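Local coordinates for penicillin-binding protein 2 (Pbp2) (Helicobacter pylori, PDB 5LP5) that probably cross-links peptidoglycan as a penicillin-binding transpeptidase of cell-shape control and forms a complex with the scaffold protein MreC, at residues Y153-Y165 and L233-K245. Sequence-based numbering, arbitrary orientation.
Sequences YPNNALASHVLGY and LSLDKRLQKEADK
Leu158 lies against one flank of helix 237-245, reaching between Lys237, Gln240, Lys241 and Asp244. From CB, which makes no contact with the helix, CG runs anti to the backbone N (chi1 -174°) and brings both methyls to it. Leu158 CD1 meets Gln240 CB at 3.8 Å, and also touches the CG of Lys241 and Asp244 OD2. Leu158 CD2 rests on Lys237 CG at 4.1 Å, the two side chains crossing at about a right angle. The other oxygen of the Asp244 carboxylate, OD1, is hydrogen-bonded to Tyr270 OH. Lys237 continues extended past Leu158, and its end lies beside Asn155 OD1, with Lys237 NZ at 3.2 Å. Here a run of tight turns and the short helix 160-163, from the dimerisation-domain region, packs on the helix that leads into the first strand, 252-258, of the antiparallel sheet of the transpeptidase domain. Ala159, at the N-cap of 160-163, sets its CB 3.8 Å from Gln240 NE2 and 4.0 Å from Leu235 CD1; the amide oxygen of Gln240 accepts a hydrogen bond from Ala267 N on strand 264-270. Val162 CG1 spans the methyls of Leu233 and Leu235 more loosely, and Leu163 CD2 touches Leu233 CD1 at 3.8 Å.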
ATOM      1  N   TYR A 153      -0.565   6.298  -6.401  1.00 37.30           N
ATOM      2  CA  TYR A 153      -0.210   7.714  -6.395  1.00 36.27           C
ATOM      3  C   TYR A 153      -1.527   8.486  -6.461  1.00 37.79           C
ATOM      4  O   TYR A 153      -2.140   8.606  -7.524  1.00 36.78           O
ATOM      5  CB  TYR A 153       0.736   8.033  -7.571  1.00 35.67           C
ATOM      6  CG  TYR A 153       1.975   7.154  -7.552  1.00 33.74           C
ATOM      7  CD1 TYR A 153       3.126   7.564  -6.920  1.00 32.44           C
ATOM      8  CD2 TYR A 153       1.969   5.875  -8.121  1.00 35.53           C
ATOM      9  CE1 TYR A 153       4.255   6.750  -6.875  1.00 32.68           C
ATOM     10  CE2 TYR A 153       3.090   5.053  -8.076  1.00 33.82           C
ATOM     11  CZ  TYR A 153       4.225   5.498  -7.451  1.00 32.93           C
ATOM     12  OH  TYR A 153       5.336   4.710  -7.388  1.00 34.18           O
ATOM     13  N   PRO A 154      -1.995   8.975  -5.302  1.00 39.58           N
ATOM     14  CA  PRO A 154      -3.296   9.619  -5.205  1.00 39.92           C
ATOM     15  C   PRO A 154      -3.462  10.767  -6.168  1.00 41.12           C
ATOM     16  O   PRO A 154      -4.524  10.909  -6.777  1.00 46.54           O
ATOM     17  CB  PRO A 154      -3.352  10.146  -3.771  1.00 38.58           C
ATOM     18  CG  PRO A 154      -2.044   9.864  -3.164  1.00 39.85           C
ATOM     19  CD  PRO A 154      -1.342   8.854  -3.993  1.00 40.00           C
ATOM     20  N   ASN A 155      -2.425  11.573  -6.334  1.00 39.30           N
ATOM     21  CA  ASN A 155      -2.560  12.755  -7.189  1.00 37.71           C
ATOM     22  C   ASN A 155      -2.237  12.518  -8.660  1.00 37.23           C
ATOM     23  O   ASN A 155      -2.173  13.455  -9.441  1.00 40.66           O
ATOM     24  CB  ASN A 155      -1.713  13.890  -6.635  1.00 36.94           C
ATOM     25  CG  ASN A 155      -2.082  14.220  -5.224  1.00 34.92           C
ATOM     26  OD1 ASN A 155      -2.845  15.141  -4.973  1.00 37.55           O
ATOM     27  ND2 ASN A 155      -1.570  13.455  -4.302  1.00 36.46           N
ATOM     28  N   ASN A 156      -2.052  11.264  -9.036  1.00 35.87           N
ATOM     29  CA  ASN A 156      -1.782  10.899 -10.419  1.00 34.90           C
ATOM     30  C   ASN A 156      -0.514  11.476 -11.037  1.00 33.32           C
ATOM     31  O   ASN A 156       0.563  10.905 -10.847  1.00 34.30           O
ATOM     32  CB  ASN A 156      -3.009  11.181 -11.281  1.00 34.80           C
ATOM     33  CG  ASN A 156      -4.136  10.231 -10.967  1.00 34.92           C
ATOM     34  OD1 ASN A 156      -4.073   9.038 -11.260  1.00 37.43           O
ATOM     35  ND2 ASN A 156      -5.139  10.739 -10.310  1.00 34.28           N
ATOM     36  N   ALA A 157      -0.636  12.577 -11.775  1.00 32.53           N
ATOM     37  CA  ALA A 157       0.499  13.154 -12.507  1.00 34.77           C
ATOM     38  C   ALA A 157       1.118  14.345 -11.790  1.00 35.27           C
ATOM     39  O   ALA A 157       1.976  15.039 -12.332  1.00 33.64           O
ATOM     40  CB  ALA A 157       0.093  13.552 -13.921  1.00 36.11           C
ATOM     41  N   LEU A 158       0.694  14.573 -10.558  1.00 38.12           N
ATOM     42  CA  LEU A 158       1.292  15.615  -9.759  1.00 40.28           C
ATOM     43  C   LEU A 158       2.708  15.208  -9.406  1.00 39.97           C
ATOM     44  O   LEU A 158       2.915  14.152  -8.822  1.00 42.50           O
ATOM     45  CB  LEU A 158       0.485  15.858  -8.487  1.00 40.20           C
ATOM     46  CG  LEU A 158       0.988  17.054  -7.686  1.00 41.76           C
ATOM     47  CD1 LEU A 158       0.645  18.345  -8.413  1.00 42.42           C
ATOM     48  CD2 LEU A 158       0.384  17.036  -6.293  1.00 44.10           C
ATOM     49  N   ALA A 159       3.669  16.049  -9.780  1.00 40.30           N
ATOM     50  CA  ALA A 159       5.078  15.869  -9.402  1.00 39.16           C
ATOM     51  C   ALA A 159       5.610  14.539  -9.884  1.00 35.75           C
ATOM     52  O   ALA A 159       6.537  13.977  -9.305  1.00 34.56           O
ATOM     53  CB  ALA A 159       5.250  15.984  -7.891  1.00 39.72           C
ATOM     54  N   SER A 160       5.024  14.042 -10.962  1.00 33.77           N
ATOM     55  CA  SER A 160       5.411  12.757 -11.500  1.00 33.44           C
ATOM     56  C   SER A 160       6.916  12.646 -11.742  1.00 33.97           C
ATOM     57  O   SER A 160       7.479  11.550 -11.641  1.00 38.40           O
ATOM     58  CB  SER A 160       4.631  12.461 -12.789  1.00 32.62           C
ATOM     59  OG  SER A 160       5.084  13.217 -13.904  1.00 29.86           O
ATOM     60  N   HIS A 161       7.566  13.761 -12.059  1.00 34.35           N
ATOM     61  CA  HIS A 161       8.995  13.733 -12.352  1.00 37.36           C
ATOM     62  C   HIS A 161       9.846  13.838 -11.091  1.00 36.03           C
ATOM     63  O   HIS A 161      11.048  13.674 -11.140  1.00 40.56           O
ATOM     64  CB  HIS A 161       9.380  14.811 -13.383  1.00 38.47           C
ATOM     65  CG  HIS A 161       8.984  14.476 -14.792  1.00 37.95           C
ATOM     66  ND1 HIS A 161       7.864  15.008 -15.389  1.00 38.16           N
ATOM     67  CD2 HIS A 161       9.554  13.665 -15.719  1.00 38.53           C
ATOM     68  CE1 HIS A 161       7.764  14.545 -16.621  1.00 39.70           C
ATOM     69  NE2 HIS A 161       8.773  13.725 -16.846  1.00 38.55           N
ATOM     70  N   VAL A 162       9.219  14.103  -9.958  1.00 36.90           N
ATOM     71  CA  VAL A 162       9.906  14.030  -8.669  1.00 36.20           C
ATOM     72  C   VAL A 162       9.756  12.657  -8.048  1.00 35.28           C
ATOM     73  O   VAL A 162      10.742  12.011  -7.664  1.00 38.14           O
ATOM     74  CB  VAL A 162       9.342  15.040  -7.659  1.00 36.49           C
ATOM     75  CG1 VAL A 162      10.068  14.901  -6.338  1.00 35.28           C
ATOM     76  CG2 VAL A 162       9.463  16.462  -8.212  1.00 38.73           C
ATOM     77  N   LEU A 163       8.514  12.216  -7.942  1.00 32.03           N
ATOM     78  CA  LEU A 163       8.213  10.993  -7.226  1.00 31.20           C
ATOM     79  C   LEU A 163       8.780   9.764  -7.931  1.00 32.42           C
ATOM     80  O   LEU A 163       9.453   8.940  -7.308  1.00 39.20           O
ATOM     81  CB  LEU A 163       6.706  10.868  -7.039  1.00 30.33           C
ATOM     82  CG  LEU A 163       6.023  12.037  -6.315  1.00 28.10           C
ATOM     83  CD1 LEU A 163       4.527  11.875  -6.398  1.00 28.27           C
ATOM     84  CD2 LEU A 163       6.461  12.106  -4.879  1.00 26.99           C
ATOM     85  N   GLY A 164       8.547   9.667  -9.237  1.00 31.60           N
ATOM     86  CA  GLY A 164       8.898   8.493 -10.002  1.00 30.84           C
ATOM     87  C   GLY A 164       7.977   7.343  -9.642  1.00 31.05           C
ATOM     88  O   GLY A 164       7.030   7.509  -8.870  1.00 31.82           O
ATOM     89  N   TYR A 165       8.263   6.164 -10.178  1.00 32.33           N
ATOM     90  CA  TYR A 165       7.385   5.024 -10.014  1.00 33.66           C
ATOM     91  C   TYR A 165       8.139   3.714  -9.781  1.00 34.94           C
ATOM     92  O   TYR A 165       9.300   3.567 -10.122  1.00 35.26           O
ATOM     93  CB  TYR A 165       6.466   4.893 -11.234  1.00 34.44           C
ATOM     94  CG  TYR A 165       7.211   4.592 -12.500  1.00 37.59           C
ATOM     95  CD1 TYR A 165       7.557   3.283 -12.827  1.00 40.03           C
ATOM     96  CD2 TYR A 165       7.607   5.612 -13.359  1.00 37.27           C
ATOM     97  CE1 TYR A 165       8.248   2.997 -13.976  1.00 39.37           C
ATOM     98  CE2 TYR A 165       8.299   5.331 -14.513  1.00 38.55           C
ATOM     99  CZ  TYR A 165       8.615   4.020 -14.818  1.00 40.31           C
ATOM    100  OH  TYR A 165       9.298   3.725 -15.980  1.00 42.12           O
ATOM    101  N   LEU A 233       8.939  14.572   2.042  1.00 33.47           N
ATOM    102  CA  LEU A 233       9.518  15.491   1.067  1.00 31.24           C
ATOM    103  C   LEU A 233       9.111  16.924   1.373  1.00 31.81           C
ATOM    104  O   LEU A 233       8.067  17.174   1.982  1.00 31.67           O
ATOM    105  CB  LEU A 233       9.054  15.172  -0.358  1.00 28.87           C
ATOM    106  CG  LEU A 233       9.230  13.750  -0.862  1.00 27.93           C
ATOM    107  CD1 LEU A 233       8.847  13.664  -2.318  1.00 26.17           C
ATOM    108  CD2 LEU A 233      10.660  13.295  -0.679  1.00 28.93           C
ATOM    109  N   SER A 234       9.930  17.857   0.898  1.00 31.15           N
ATOM    110  CA  SER A 234       9.742  19.276   1.148  1.00 30.22           C
ATOM    111  C   SER A 234       8.697  19.937   0.261  1.00 28.20           C
ATOM    112  O   SER A 234       8.298  21.064   0.523  1.00 25.51           O
ATOM    113  CB  SER A 234      11.070  20.003   0.990  1.00 31.86           C
ATOM    114  OG  SER A 234      11.658  19.691  -0.265  1.00 33.61           O
ATOM    115  N   LEU A 235       8.243  19.247  -0.777  1.00 26.99           N
ATOM    116  CA  LEU A 235       7.196  19.811  -1.621  1.00 27.14           C
ATOM    117  C   LEU A 235       5.989  20.293  -0.818  1.00 26.29           C
ATOM    118  O   LEU A 235       5.684  19.734   0.221  1.00 26.80           O
ATOM    119  CB  LEU A 235       6.712  18.772  -2.634  1.00 27.06           C
ATOM    120  CG  LEU A 235       7.673  18.255  -3.689  1.00 26.27           C
ATOM    121  CD1 LEU A 235       6.934  17.211  -4.513  1.00 26.93           C
ATOM    122  CD2 LEU A 235       8.169  19.371  -4.571  1.00 26.13           C
ATOM    123  N   ASP A 236       5.295  21.308  -1.313  1.00 26.10           N
ATOM    124  CA  ASP A 236       3.977  21.651  -0.813  1.00 26.85           C
ATOM    125  C   ASP A 236       2.970  21.369  -1.903  1.00 28.23           C
ATOM    126  O   ASP A 236       3.021  21.950  -2.962  1.00 29.39           O
ATOM    127  CB  ASP A 236       3.908  23.120  -0.415  1.00 27.52           C
ATOM    128  CG  ASP A 236       2.554  23.512   0.225  1.00 27.76           C
ATOM    129  OD1 ASP A 236       1.522  22.854  -0.070  1.00 29.05           O
ATOM    130  OD2 ASP A 236       2.523  24.498   1.004  1.00 26.15           O
ATOM    131  N   LYS A 237       2.042  20.480  -1.617  1.00 31.39           N
ATOM    132  CA  LYS A 237       1.050  20.013  -2.592  1.00 35.70           C
ATOM    133  C   LYS A 237       0.222  21.145  -3.212  1.00 34.98           C
ATOM    134  O   LYS A 237      -0.174  21.069  -4.377  1.00 33.10           O
ATOM    135  CB  LYS A 237       0.129  18.984  -1.915  1.00 39.37           C
ATOM    136  CG  LYS A 237      -1.008  18.490  -2.765  1.00 42.35           C
ATOM    137  CD  LYS A 237      -1.953  17.634  -1.931  1.00 46.79           C
ATOM    138  CE  LYS A 237      -3.197  17.321  -2.744  1.00 51.49           C
ATOM    139  NZ  LYS A 237      -4.036  16.230  -2.182  1.00 55.07           N
ATOM    140  N   ARG A 238      -0.043  22.194  -2.444  1.00 34.90           N
ATOM    141  CA  ARG A 238      -0.817  23.318  -2.963  1.00 35.84           C
ATOM    142  C   ARG A 238       0.012  24.088  -3.983  1.00 37.22           C
ATOM    143  O   ARG A 238      -0.448  24.382  -5.085  1.00 36.92           O
ATOM    144  CB  ARG A 238      -1.248  24.238  -1.833  1.00 35.31           C
ATOM    145  CG  ARG A 238      -2.251  23.596  -0.881  1.00 34.94           C
ATOM    146  CD  ARG A 238      -2.305  24.305   0.471  1.00 33.16           C
ATOM    147  NE  ARG A 238      -1.029  24.203   1.165  1.00 31.20           N
ATOM    148  CZ  ARG A 238      -0.713  24.861   2.275  1.00 31.16           C
ATOM    149  NH1 ARG A 238      -1.590  25.672   2.852  1.00 31.58           N
ATOM    150  NH2 ARG A 238       0.486  24.711   2.817  1.00 30.90           N
ATOM    151  N   LEU A 239       1.250  24.393  -3.609  1.00 37.40           N
ATOM    152  CA  LEU A 239       2.164  25.113  -4.485  1.00 36.64           C
ATOM    153  C   LEU A 239       2.418  24.390  -5.807  1.00 36.79           C
ATOM    154  O   LEU A 239       2.550  25.047  -6.833  1.00 38.90           O
ATOM    155  CB  LEU A 239       3.488  25.362  -3.779  1.00 35.42           C
ATOM    156  CG  LEU A 239       3.470  26.333  -2.602  1.00 35.60           C
ATOM    157  CD1 LEU A 239       4.874  26.453  -2.019  1.00 35.65           C
ATOM    158  CD2 LEU A 239       2.954  27.702  -3.001  1.00 35.54           C
ATOM    159  N   GLN A 240       2.490  23.057  -5.786  1.00 35.46           N
ATOM    160  CA  GLN A 240       2.661  22.275  -7.021  1.00 35.60           C
ATOM    161  C   GLN A 240       1.414  22.294  -7.884  1.00 38.42           C
ATOM    162  O   GLN A 240       1.501  22.311  -9.111  1.00 41.36           O
ATOM    163  CB  GLN A 240       3.040  20.824  -6.743  1.00 33.89           C
ATOM    164  CG  GLN A 240       4.550  20.564  -6.676  1.00 33.98           C
ATOM    165  CD  GLN A 240       5.199  20.121  -7.979  1.00 33.32           C
ATOM    166  OE1 GLN A 240       6.397  20.273  -8.121  1.00 34.17           O
ATOM    167  NE2 GLN A 240       4.435  19.544  -8.908  1.00 32.96           N
ATOM    168  N   LYS A 241       0.245  22.288  -7.262  1.00 39.69           N
ATOM    169  CA  LYS A 241      -0.975  22.372  -8.053  1.00 41.83           C
ATOM    170  C   LYS A 241      -1.051  23.719  -8.752  1.00 42.99           C
ATOM    171  O   LYS A 241      -1.525  23.793  -9.890  1.00 45.60           O
ATOM    172  CB  LYS A 241      -2.219  22.103  -7.210  1.00 44.11           C
ATOM    173  CG  LYS A 241      -2.427  20.626  -6.953  1.00 44.77           C
ATOM    174  CD  LYS A 241      -3.777  20.319  -6.360  1.00 47.82           C
ATOM    175  CE  LYS A 241      -3.864  18.834  -6.059  1.00 52.95           C
ATOM    176  NZ  LYS A 241      -5.159  18.482  -5.417  1.00 58.04           N
ATOM    177  N   GLU A 242      -0.567  24.766  -8.081  1.00 40.73           N
ATOM    178  CA  GLU A 242      -0.458  26.085  -8.689  1.00 41.45           C
ATOM    179  C   GLU A 242       0.466  26.004  -9.882  1.00 42.82           C
ATOM    180  O   GLU A 242       0.129  26.456 -10.975  1.00 43.03           O
ATOM    181  CB  GLU A 242       0.081  27.115  -7.685  1.00 40.05           C
ATOM    182  CG  GLU A 242       0.255  28.529  -8.241  1.00 39.59           C
ATOM    183  CD  GLU A 242      -1.009  29.097  -8.873  1.00 39.54           C
ATOM    184  OE1 GLU A 242      -2.110  28.582  -8.609  1.00 39.13           O
ATOM    185  OE2 GLU A 242      -0.910  30.065  -9.651  1.00 41.40           O
ATOM    186  N   ALA A 243       1.635  25.414  -9.658  1.00 44.55           N
ATOM    187  CA  ALA A 243       2.636  25.224 -10.702  1.00 43.48           C
ATOM    188  C   ALA A 243       2.056  24.509 -11.913  1.00 42.98           C
ATOM    189  O   ALA A 243       2.265  24.932 -13.031  1.00 42.56           O
ATOM    190  CB  ALA A 243       3.812  24.454 -10.150  1.00 44.64           C
ATOM    191  N   ASP A 244       1.301  23.442 -11.690  1.00 44.37           N
ATOM    192  CA  ASP A 244       0.654  22.734 -12.794  1.00 45.10           C
ATOM    193  C   ASP A 244      -0.280  23.681 -13.540  1.00 45.46           C
ATOM    194  O   ASP A 244      -0.227  23.779 -14.747  1.00 49.00           O
ATOM    195  CB  ASP A 244      -0.086  21.479 -12.300  1.00 45.71           C
ATOM    196  CG  ASP A 244       0.849  20.267 -12.086  1.00 44.72           C
ATOM    197  OD1 ASP A 244       2.063  20.430 -11.823  1.00 44.72           O
ATOM    198  OD2 ASP A 244       0.360  19.128 -12.170  1.00 45.25           O
ATOM    199  N   LYS A 245      -1.119  24.398 -12.812  1.00 48.97           N
ATOM    200  CA  LYS A 245      -2.079  25.343 -13.411  1.00 53.34           C
ATOM    201  C   LYS A 245      -1.373  26.360 -14.311  1.00 49.61           C
ATOM    202  O   LYS A 245      -1.843  26.671 -15.388  1.00 50.59           O
ATOM    203  CB  LYS A 245      -2.861  26.061 -12.293  1.00 60.03           C
ATOM    204  CG  LYS A 245      -3.890  27.095 -12.712  1.00 68.73           C
ATOM    205  CD  LYS A 245      -5.215  26.473 -13.132  1.00 79.09           C
ATOM    206  CE  LYS A 245      -6.305  27.537 -13.294  1.00 86.77           C
ATOM    207  NZ  LYS A 245      -7.490  27.069 -14.078  1.00 89.18           N
TER